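Local coordinates for protein A52 (Vaccinia virus, PDB 2VVW) that adopts a Bcl-2-like fold and dampens innate immunity of the host by binding IRAK2 and TRAF6, inhibiting NF-kappa-B signalling and activating p38, at residues L25-L37 / I103-N115. Numbering follows the deposited sequence.
Sequences LEEYFMYRGLLGL and IGLCACVVDVWRN
Arg32 reaches across to Asp111 and grips its carboxylate side-on: NE bonds OD1 at 2.9 Å and NH2 bonds OD2 at 2.8 Å, both nearly straight. The two planes lie only 15° apart, and each oxygen is met on its syn side. With CG anti to the backbone N (chi1 -178°) and the chain extended to NE, the guanidinium is laid over Ala107, whose CB sits under the centre of one face; Leu37 CD2 lies over the opposite face, toward its rim. Tyr28 OH accepts from Arg32 NH1, and Asp52 on helix 51-59 forms a second salt bridge with NH2.

Arg114 ties in from its own helix. In one of its two modelled conformers, bent at chi3, it sends NH1 to the anti side of Asp111 OD1 (2.9 Å) and also to Arg32 O, 2.9 Å away and above that carbonyl plane. The same conformer lays its guanidinium against Gly36 CA, where helix 21-35 has ended.

Apolar packing joins further side chains. Val110 CG2 comes within 3.5 Å of Gly33 CA, where the lack of a side chain lets the backbones close in. Phe29 directs CE1 and CZ at Cys106 CB, its ring edge abutting the backbone at Ile103 O and Ala107 N, while Leu25 CD1 meets Ile103 CD1 at 3.9 Å.

Segments 25-35 and 103-115, crossing at -36°, thus join within the Bcl-2-like bundle through one carboxylate gripped by two arginines, its negative charge probably balancing part of the positive charge around it.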
loop_
_atom_site.group_PDB
_atom_site.type_symbol
_atom_site.label_atom_id
_atom_site.label_comp_id
_atom_site.label_asym_id
_atom_site.label_seq_id
_atom_site.Cartn_x
_atom_site.Cartn_y
_atom_site.Cartn_z
ATOM N N LEU A 25 -3.370 1.387 -10.656
ATOM C CA LEU A 25 -4.543 1.803 -9.912
ATOM C C LEU A 25 -4.496 1.356 -8.443
ATOM O O LEU A 25 -4.904 2.104 -7.563
ATOM C CB LEU A 25 -5.838 1.338 -10.598
ATOM C CG LEU A 25 -6.147 1.927 -11.986
ATOM C CD1 LEU A 25 -7.339 1.234 -12.600
ATOM C CD2 LEU A 25 -6.390 3.404 -11.892
ATOM N N GLU A 26 -3.977 0.163 -8.175
ATOM C CA GLU A 26 -3.783 -0.300 -6.785
ATOM C C GLU A 26 -2.945 0.702 -6.018
ATOM O O GLU A 26 -3.321 1.107 -4.934
ATOM C CB GLU A 26 -3.095 -1.664 -6.695
ATOM C CG GLU A 26 -3.935 -2.870 -7.050
ATOM C CD GLU A 26 -3.176 -4.205 -6.883
ATOM O OE1 GLU A 26 -3.688 -5.098 -6.166
ATOM O OE2 GLU A 26 -2.065 -4.352 -7.451
ATOM N N GLU A 27 -1.810 1.091 -6.591
ATOM C CA GLU A 27 -0.896 2.016 -5.928
ATOM C C GLU A 27 -1.485 3.406 -5.827
ATOM O O GLU A 27 -1.268 4.099 -4.834
ATOM C CB GLU A 27 0.468 2.041 -6.636
ATOM C CG GLU A 27 1.240 0.745 -6.454
ATOM C CD GLU A 27 2.743 0.854 -6.628
ATOM O OE1 GLU A 27 3.285 1.971 -6.850
ATOM O OE2 GLU A 27 3.386 -0.221 -6.542
ATOM N N TYR A 28 -2.222 3.826 -6.857
ATOM C CA TYR A 28 -2.913 5.124 -6.834
ATOM C C TYR A 28 -3.904 5.227 -5.665
ATOM O O TYR A 28 -3.884 6.168 -4.871
ATOM C CB TYR A 28 -3.655 5.327 -8.155
ATOM C CG TYR A 28 -4.443 6.606 -8.216
ATOM C CD1 TYR A 28 -3.788 7.844 -8.306
ATOM C CD2 TYR A 28 -5.833 6.594 -8.158
ATOM C CE1 TYR A 28 -4.487 9.020 -8.355
ATOM C CE2 TYR A 28 -6.551 7.778 -8.214
ATOM C CZ TYR A 28 -5.871 8.992 -8.307
ATOM O OH TYR A 28 -6.570 10.175 -8.365
ATOM N N PHE A 29 -4.767 4.236 -5.544
ATOM C CA PHE A 29 -5.706 4.216 -4.429
ATOM C C PHE A 29 -5.046 4.038 -3.070
ATOM O O PHE A 29 -5.468 4.668 -2.098
ATOM C CB PHE A 29 -6.820 3.200 -4.675
ATOM C CG PHE A 29 -7.729 3.595 -5.802
ATOM C CD1 PHE A 29 -8.430 4.785 -5.762
ATOM C CD2 PHE A 29 -7.878 2.792 -6.906
ATOM C CE1 PHE A 29 -9.266 5.149 -6.804
ATOM C CE2 PHE A 29 -8.708 3.162 -7.947
ATOM C CZ PHE A 29 -9.393 4.331 -7.899
ATOM N N MET A 30 -3.969 3.259 -3.014
ATOM C CA MET A 30 -3.214 3.094 -1.774
ATOM C C MET A 30 -2.630 4.428 -1.355
ATOM O O MET A 30 -2.836 4.865 -0.240
ATOM C CB MET A 30 -2.092 2.080 -1.978
ATOM C CG MET A 30 -1.128 1.920 -0.838
ATOM S SD MET A 30 0.250 0.871 -1.330
ATOM C CE MET A 30 1.223 1.998 -2.369
ATOM N N TYR A 31 -1.926 5.084 -2.269
ATOM C CA TYR A 31 -1.223 6.317 -1.905
ATOM C C TYR A 31 -2.179 7.490 -1.634
ATOM O O TYR A 31 -1.974 8.272 -0.683
ATOM C CB TYR A 31 -0.199 6.690 -2.976
ATOM C CG TYR A 31 1.102 5.914 -2.922
ATOM C CD1 TYR A 31 1.933 5.988 -1.803
ATOM C CD2 TYR A 31 1.526 5.123 -4.005
ATOM C CE1 TYR A 31 3.134 5.285 -1.730
ATOM C CE2 TYR A 31 2.760 4.420 -3.947
ATOM C CZ TYR A 31 3.539 4.496 -2.808
ATOM O OH TYR A 31 4.745 3.842 -2.739
ATOM N N ARG A 32 -3.201 7.641 -2.476
ATOM C CA ARG A 32 -4.188 8.688 -2.274
ATOM C C ARG A 32 -5.023 8.400 -1.018
ATOM O O ARG A 32 -5.265 9.291 -0.193
ATOM C CB ARG A 32 -5.083 8.840 -3.497
ATOM C CG ARG A 32 -6.097 9.967 -3.356
ATOM C CD ARG A 32 -6.681 10.383 -4.698
ATOM N NE ARG A 32 -7.777 11.335 -4.515
ATOM C CZ ARG A 32 -8.268 12.118 -5.469
ATOM N NH1 ARG A 32 -7.763 12.094 -6.685
ATOM N NH2 ARG A 32 -9.263 12.950 -5.188
ATOM N N GLY A 33 -5.434 7.157 -0.854
ATOM C CA GLY A 33 -6.193 6.752 0.331
ATOM C C GLY A 33 -5.472 6.841 1.673
ATOM O O GLY A 33 -6.129 7.012 2.709
ATOM N N LEU A 34 -4.135 6.719 1.672
ATOM C CA LEU A 34 -3.362 6.728 2.911
ATOM C C LEU A 34 -2.621 8.038 3.139
ATOM O O LEU A 34 -2.584 8.510 4.273
ATOM C CB LEU A 34 -2.389 5.530 2.989
ATOM C CG LEU A 34 -3.017 4.124 2.954
ATOM C CD1 LEU A 34 -1.920 3.004 3.130
ATOM C CD2 LEU A 34 -4.162 3.920 3.948
ATOM N N LEU A 35 -2.059 8.632 2.082
ATOM C CA LEU A 35 -1.296 9.888 2.213
ATOM C C LEU A 35 -2.075 11.138 1.816
ATOM O O LEU A 35 -1.768 12.220 2.280
ATOM C CB LEU A 35 -0.026 9.849 1.362
ATOM C CG LEU A 35 0.950 8.706 1.597
ATOM C CD1 LEU A 35 2.107 8.854 0.668
ATOM C CD2 LEU A 35 1.376 8.667 3.046
ATOM N N GLY A 36 -3.021 11.005 0.900
ATOM C CA GLY A 36 -3.753 12.156 0.400
ATOM C C GLY A 36 -3.039 12.915 -0.702
ATOM O O GLY A 36 -2.106 12.409 -1.312
ATOM N N LEU A 37 -3.485 14.145 -0.948
ATOM C CA LEU A 37 -3.082 14.905 -2.143
ATOM C C LEU A 37 -2.053 16.013 -1.908
ATOM O O LEU A 37 -1.589 16.603 -2.874
ATOM C CB LEU A 37 -4.322 15.511 -2.802
ATOM C CG LEU A 37 -5.391 14.536 -3.305
ATOM C CD1 LEU A 37 -6.621 15.319 -3.781
ATOM C CD2 LEU A 37 -4.833 13.666 -4.424
ATOM N N ILE A 103 -13.315 5.562 -11.943
ATOM C CA ILE A 103 -12.028 5.628 -11.256
ATOM C C ILE A 103 -11.965 6.936 -10.469
ATOM O O ILE A 103 -11.578 6.951 -9.301
ATOM C CB ILE A 103 -10.842 5.516 -12.236
ATOM C CG1 ILE A 103 -10.666 4.072 -12.713
ATOM C CG2 ILE A 103 -9.544 5.975 -11.596
ATOM C CD1 ILE A 103 -9.778 3.952 -13.982
ATOM N N GLY A 104 -12.392 8.021 -11.087
ATOM C CA GLY A 104 -12.443 9.305 -10.390
ATOM C C GLY A 104 -13.371 9.309 -9.186
ATOM O O GLY A 104 -13.110 9.997 -8.208
ATOM N N LEU A 105 -14.461 8.545 -9.277
ATOM C CA LEU A 105 -15.438 8.423 -8.199
ATOM C C LEU A 105 -14.811 7.702 -7.010
ATOM O O LEU A 105 -14.930 8.148 -5.880
ATOM C CB LEU A 105 -16.666 7.652 -8.694
ATOM C CG LEU A 105 -17.770 7.324 -7.682
ATOM C CD1 LEU A 105 -18.599 8.560 -7.377
ATOM C CD2 LEU A 105 -18.640 6.178 -8.207
ATOM N N CYS A 106 -14.153 6.580 -7.278
ATOM C CA CYS A 106 -13.406 5.841 -6.254
ATOM C C CYS A 106 -12.441 6.760 -5.521
ATOM O O CYS A 106 -12.351 6.734 -4.292
ATOM C CB CYS A 106 -12.631 4.694 -6.907
ATOM S SG CYS A 106 -13.723 3.391 -7.429
ATOM N N ALA A 107 -11.725 7.562 -6.298
ATOM C CA ALA A 107 -10.740 8.516 -5.778
ATOM C C ALA A 107 -11.351 9.538 -4.841
ATOM O O ALA A 107 -10.776 9.869 -3.776
ATOM C CB ALA A 107 -10.073 9.229 -6.920
ATOM N N CYS A 108 -12.473 10.105 -5.258
ATOM C CA CYS A 108 -13.163 11.097 -4.435
ATOM C C CYS A 108 -13.733 10.445 -3.167
ATOM O O CYS A 108 -13.762 11.057 -2.123
ATOM C CB CYS A 108 -14.261 11.798 -5.241
ATOM S SG CYS A 108 -13.608 12.880 -6.563
ATOM N N VAL A 109 -14.177 9.199 -3.269
ATOM C CA VAL A 109 -14.681 8.455 -2.110
ATOM C C VAL A 109 -13.545 8.113 -1.136
ATOM O O VAL A 109 -13.686 8.285 0.077
ATOM C CB VAL A 109 -15.445 7.168 -2.553
ATOM C CG1 VAL A 109 -15.751 6.256 -1.369
ATOM C CG2 VAL A 109 -16.735 7.558 -3.303
ATOM N N VAL A 110 -12.407 7.656 -1.659
ATOM C CA VAL A 110 -11.283 7.325 -0.796
ATOM C C VAL A 110 -10.827 8.556 0.011
ATOM O O VAL A 110 -10.388 8.411 1.140
ATOM C CB VAL A 110 -10.104 6.643 -1.582
ATOM C CG1 VAL A 110 -9.105 7.670 -2.143
ATOM C CG2 VAL A 110 -9.393 5.639 -0.701
ATOM N N ASP A 111 -10.988 9.764 -0.531
ATOM C CA ASP A 111 -10.651 10.966 0.236
ATOM C C ASP A 111 -11.489 11.085 1.488
ATOM O O ASP A 111 -10.994 11.517 2.521
ATOM C CB ASP A 111 -10.883 12.260 -0.546
ATOM C CG ASP A 111 -10.011 12.400 -1.763
ATOM O OD1 ASP A 111 -8.949 11.762 -1.855
ATOM O OD2 ASP A 111 -10.411 13.192 -2.637
ATOM N N VAL A 112 -12.783 10.790 1.362
ATOM C CA VAL A 112 -13.705 10.915 2.485
ATOM C C VAL A 112 -13.264 9.959 3.584
ATOM O O VAL A 112 -13.215 10.319 4.751
ATOM C CB VAL A 112 -15.190 10.638 2.061
ATOM C CG1 VAL A 112 -16.127 10.584 3.269
ATOM C CG2 VAL A 112 -15.674 11.700 1.073
ATOM N N TRP A 113 -12.962 8.725 3.207
ATOM C CA TRP A 113 -12.516 7.730 4.172
ATOM C C TRP A 113 -11.177 8.052 4.827
ATOM O O TRP A 113 -11.022 7.869 6.050
ATOM C CB TRP A 113 -12.490 6.362 3.515
ATOM C CG TRP A 113 -13.838 5.832 3.159
ATOM C CD1 TRP A 113 -15.037 6.098 3.775
ATOM C CD2 TRP A 113 -14.130 4.897 2.111
ATOM N NE1 TRP A 113 -16.046 5.369 3.176
ATOM C CE2 TRP A 113 -15.520 4.642 2.145
ATOM C CE3 TRP A 113 -13.354 4.266 1.128
ATOM C CZ2 TRP A 113 -16.147 3.775 1.241
ATOM C CZ3 TRP A 113 -13.979 3.387 0.252
ATOM C CH2 TRP A 113 -15.367 3.165 0.316
ATOM N N ARG A 114 -10.228 8.572 4.050
ATOM C CA ARG A 114 -8.951 8.982 4.617
ATOM C C ARG A 114 -9.187 10.024 5.681
ATOM O O ARG A 114 -8.644 9.939 6.799
ATOM C CB ARG A 114 -8.041 9.538 3.525
ATOM C CG ARG A 114 -6.601 9.789 3.974
ATOM C CD ARG A 114 -5.812 10.518 2.882
ATOM N NE ARG A 114 -6.413 11.816 2.589
ATOM C CZ ARG A 114 -7.060 12.155 1.471
ATOM N NH1 ARG A 114 -7.192 11.314 0.434
ATOM N NH2 ARG A 114 -7.561 13.383 1.385
ATOM N N ASN A 115 -9.992 11.018 5.341
ATOM C CA ASN A 115 -10.267 12.136 6.252
ATOM C C ASN A 115 -10.938 11.698 7.550
ATOM O O ASN A 115 -10.739 12.309 8.589
ATOM C CB ASN A 115 -11.105 13.209 5.545
ATOM C CG ASN A 115 -10.345 13.887 4.412
ATOM O OD1 ASN A 115 -9.111 13.826 4.342
ATOM N ND2 ASN A 115 -11.084 14.509 3.500
#